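Side-chain contacts in tyrosinase (Burkholderia thailandensis, PDB 5ZRD), which hydroxylates monophenols to catechols at a pair of copper ions and, as in other tyrosinases, probably oxidises these to quinones: residues A[160-163]-A[164-167]; A[322-325]-A[326-329]. All coordinates share one frame; numbering follows the deposited sequence.

The two contacts come in series along the chain, and all four segments fall inside the common central domain of tyrosinase. Contact 1 (160-163 with 164-167) is a turn at the surface, leading into strand 165-167, its centre about 29 Å from that of the chain. Contact 2 (322-325 with 326-329) is a buried piece of helix 315-334, its centre about 14 Å from that of the chain and on the opposite side. Their centres stand 40 Å apart and their nearest atoms about 27 Å, so they do not touch. Contact 2 belongs to the helix that supplies copper ligand His320, whereas contact 1 meets a second subunit and helps extend a sheet across that interface.

Contact 1. Residues A[160-163]-A[164-167]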
# COMPACT_ATOMS: atom_id res chain seq x y z
N ASP A 160 -14.76 -12.78 -8.62
CA ASP A 160 -13.34 -12.60 -8.28
C ASP A 160 -12.73 -13.79 -7.48
O ASP A 160 -11.52 -13.86 -7.23
CB ASP A 160 -13.24 -11.27 -7.56
CG ASP A 160 -13.73 -10.08 -8.45
OD1 ASP A 160 -13.43 -10.07 -9.67
OD2 ASP A 160 -14.43 -9.17 -7.92
N ARG A 161 -13.59 -14.72 -7.05
CA ARG A 161 -13.17 -15.94 -6.33
C ARG A 161 -12.34 -15.52 -5.11
O ARG A 161 -11.29 -16.07 -4.88
CB ARG A 161 -12.39 -16.89 -7.26
CG ARG A 161 -13.16 -17.37 -8.49
CD ARG A 161 -13.90 -18.70 -8.33
NE ARG A 161 -15.08 -18.90 -9.21
CZ ARG A 161 -15.04 -19.22 -10.52
NH1 ARG A 161 -13.87 -19.31 -11.14
NH2 ARG A 161 -16.16 -19.43 -11.19
N LEU A 162 -12.77 -14.50 -4.39
CA LEU A 162 -12.10 -14.10 -3.16
C LEU A 162 -12.78 -14.80 -1.98
O LEU A 162 -13.99 -14.61 -1.79
CB LEU A 162 -12.23 -12.60 -2.95
CG LEU A 162 -11.53 -11.71 -3.96
CD1 LEU A 162 -11.53 -10.28 -3.45
CD2 LEU A 162 -10.10 -12.19 -4.23
N PRO A 163 -12.01 -15.55 -1.18
CA PRO A 163 -12.58 -16.28 -0.04
C PRO A 163 -13.29 -15.32 0.92
O PRO A 163 -12.69 -14.32 1.35
CB PRO A 163 -11.39 -16.99 0.64
CG PRO A 163 -10.32 -17.05 -0.43
CD PRO A 163 -10.57 -15.83 -1.29
N GLY A 164 -14.56 -15.62 1.20
CA GLY A 164 -15.33 -14.89 2.18
C GLY A 164 -16.11 -13.73 1.59
O GLY A 164 -16.98 -13.18 2.27
N ASP A 165 -15.85 -13.36 0.32
CA ASP A 165 -16.34 -12.11 -0.22
C ASP A 165 -17.31 -12.29 -1.37
O ASP A 165 -17.10 -13.15 -2.20
CB ASP A 165 -15.16 -11.25 -0.66
CG ASP A 165 -15.56 -9.78 -0.96
OD1 ASP A 165 -16.11 -9.10 -0.09
OD2 ASP A 165 -15.32 -9.33 -2.08
N GLY A 166 -18.38 -11.49 -1.38
CA GLY A 166 -19.29 -11.37 -2.55
C GLY A 166 -19.52 -9.90 -2.89
O GLY A 166 -19.54 -9.07 -1.98
N ASN A 167 -19.67 -9.52 -4.17
CA ASN A 167 -19.96 -8.10 -4.40
C ASN A 167 -20.85 -7.94 -5.64
O ASN A 167 -21.13 -8.92 -6.34
CB ASN A 167 -18.65 -7.31 -4.47
CG ASN A 167 -17.88 -7.76 -5.68
OD1 ASN A 167 -18.48 -7.88 -6.72
ND2 ASN A 167 -16.61 -8.09 -5.54
O HOH W 1 -15.38 -13.38 -4.52
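The carboxylate of Asp160 and the amide of Asn167 meet across the mouth of a turn, crossing at about a right angle with their planes 50° apart, and the amide ND2 gives a weak hydrogen bond of 3.4 Å to Asp160 OD2. The chain between them reverses through a type II beta turn, Leu162 to Asp165, closed by Asp165 N bonding to Leu162 O at 3.1 Å. Pro163 suits the second position because its ring fixes phi near -58°, and Gly164 the third, where its positive phi would jam a CB against the carbonyl O of Pro163. Asp160 OD1 takes the firmer bond, from Tyr63 OH, and Asn167 adds a weak second tie.

The Leu162 and Asp165 side chains run alongside each other, CB to CB 4.0 Å. With Asp165 CG opposite its backbone N (chi1 -168°), OD2 comes to 4.1 Å from Leu162 CD1. Leu162 and Pro163 also pack on Val473 of the second subunit; residues 165-167 pair antiparallel with a strand of that chain, and Asp165 packs on its Gly166. Within the turn a water accepts from Leu162 N at 2.8 Å and lies 2.9 Å from Asp165 O, within hydrogen-bonding distance.

Contact 2. Residues A[322-325]-A[326-329]; sequences NVDR and MFWV
Asn322 OD1 is gripped by two nitrogens of Arg325, one turn further along the helix: NE reaches it at 3.0 Å and NH2 at 3.1 Å. This is a side-on grip on one atom, which lies in the guanidinium plane. NH2 approaches in the plane of the amide carbonyl, on a lone pair, while NE is tilted 29° from it. The arginine chain runs extended and then bends at CG-CD (chi3 67°), which brings the guanidinium back to the asparagine. The amide's other end, ND2, bonds to Glu119, and Arg325 NH1 to Ser404 O, so both ends of this polar pair are tied to the surroundings.

Over one face of the guanidinium sits Met326 CE, 3.3 Å from Arg325 NH2, lying over the NH2 side of the group rather than its centre. The flexible thioether can fold its methyl there because its chain bends at chi2 and chi3.

All of this belongs to helix 315-334, which carries copper ligand His320; the side chain of Val323 packs about 4 Å from those of His320 and His277. Regular i to i+4 bonds hold the backbone, the shortest being Val329 N to Arg325 O at 2.8 Å.

On another side, Asp324 and Phe327 meet with carboxylate and ring planes 74° apart, OD1 lying 3.9 Å from CD2. That carboxylate is buried, and a salt bridge to Arg95 and a hydrogen bond to Tyr400 probably favour its charged form. Phe327 packs on Pro91, Thr92 and Arg95 of helix 90-108, and Trp328 on Arg95 and on Tyr400 of strand 398-400, broad apolar surfaces suited to this buried part of the helix.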
# COMPACT_ATOMS: atom_id res chain seq x y z
N ASN A 322 -25.04 0.29 -34.87
CA ASN A 322 -25.70 1.53 -35.27
C ASN A 322 -24.87 2.76 -34.85
O ASN A 322 -24.84 3.72 -35.56
CB ASN A 322 -27.11 1.63 -34.70
CG ASN A 322 -27.87 2.75 -35.39
OD1 ASN A 322 -28.04 2.71 -36.62
ND2 ASN A 322 -28.29 3.73 -34.60
N VAL A 323 -24.23 2.74 -33.71
CA VAL A 323 -23.43 3.85 -33.28
C VAL A 323 -22.25 4.01 -34.25
O VAL A 323 -21.77 5.12 -34.53
CB VAL A 323 -22.96 3.63 -31.83
CG1 VAL A 323 -21.95 4.66 -31.38
CG2 VAL A 323 -24.16 3.62 -30.90
N ASP A 324 -21.76 2.88 -34.75
CA ASP A 324 -20.61 2.88 -35.66
C ASP A 324 -21.05 3.43 -37.00
O ASP A 324 -20.31 4.13 -37.64
CB ASP A 324 -20.07 1.47 -35.84
CG ASP A 324 -18.71 1.45 -36.50
OD1 ASP A 324 -17.81 2.13 -35.96
OD2 ASP A 324 -18.56 0.72 -37.54
N ARG A 325 -22.27 3.10 -37.41
CA ARG A 325 -22.83 3.64 -38.63
C ARG A 325 -22.96 5.17 -38.54
O ARG A 325 -22.66 5.91 -39.51
CB ARG A 325 -24.18 3.00 -38.90
CG ARG A 325 -24.80 3.35 -40.23
CD ARG A 325 -26.20 2.75 -40.33
NE ARG A 325 -27.17 3.32 -39.41
CZ ARG A 325 -27.90 4.39 -39.66
NH1 ARG A 325 -27.79 4.98 -40.83
NH2 ARG A 325 -28.76 4.86 -38.75
N MET A 326 -23.38 5.66 -37.38
CA MET A 326 -23.51 7.12 -37.16
C MET A 326 -22.11 7.75 -37.21
O MET A 326 -21.92 8.80 -37.81
CB MET A 326 -24.18 7.42 -35.82
CG MET A 326 -25.65 7.03 -35.76
SD MET A 326 -26.70 8.20 -36.67
CE MET A 326 -26.80 7.41 -38.27
N PHE A 327 -21.14 7.11 -36.61
CA PHE A 327 -19.75 7.56 -36.71
C PHE A 327 -19.34 7.64 -38.19
O PHE A 327 -18.70 8.60 -38.60
CB PHE A 327 -18.87 6.61 -35.90
CG PHE A 327 -17.39 6.85 -35.95
CD1 PHE A 327 -16.85 8.07 -36.35
CD2 PHE A 327 -16.52 5.84 -35.60
CE1 PHE A 327 -15.48 8.28 -36.37
CE2 PHE A 327 -15.14 6.06 -35.60
CZ PHE A 327 -14.63 7.28 -35.96
N TRP A 328 -19.74 6.67 -38.99
CA TRP A 328 -19.35 6.61 -40.42
C TRP A 328 -20.10 7.69 -41.22
O TRP A 328 -19.51 8.33 -42.10
CB TRP A 328 -19.59 5.20 -40.98
CG TRP A 328 -19.27 5.07 -42.44
CD1 TRP A 328 -20.16 4.84 -43.45
CD2 TRP A 328 -17.98 5.20 -43.06
NE1 TRP A 328 -19.50 4.83 -44.65
CE2 TRP A 328 -18.17 5.03 -44.45
CE3 TRP A 328 -16.70 5.47 -42.59
CZ2 TRP A 328 -17.12 5.08 -45.36
CZ3 TRP A 328 -15.65 5.52 -43.49
CH2 TRP A 328 -15.87 5.32 -44.85
N VAL A 329 -21.37 7.91 -40.90
CA VAL A 329 -22.13 8.99 -41.51
C VAL A 329 -21.50 10.35 -41.19
O VAL A 329 -21.45 11.17 -42.05
CB VAL A 329 -23.60 8.99 -41.07
CG1 VAL A 329 -24.28 10.29 -41.47
CG2 VAL A 329 -24.35 7.80 -41.64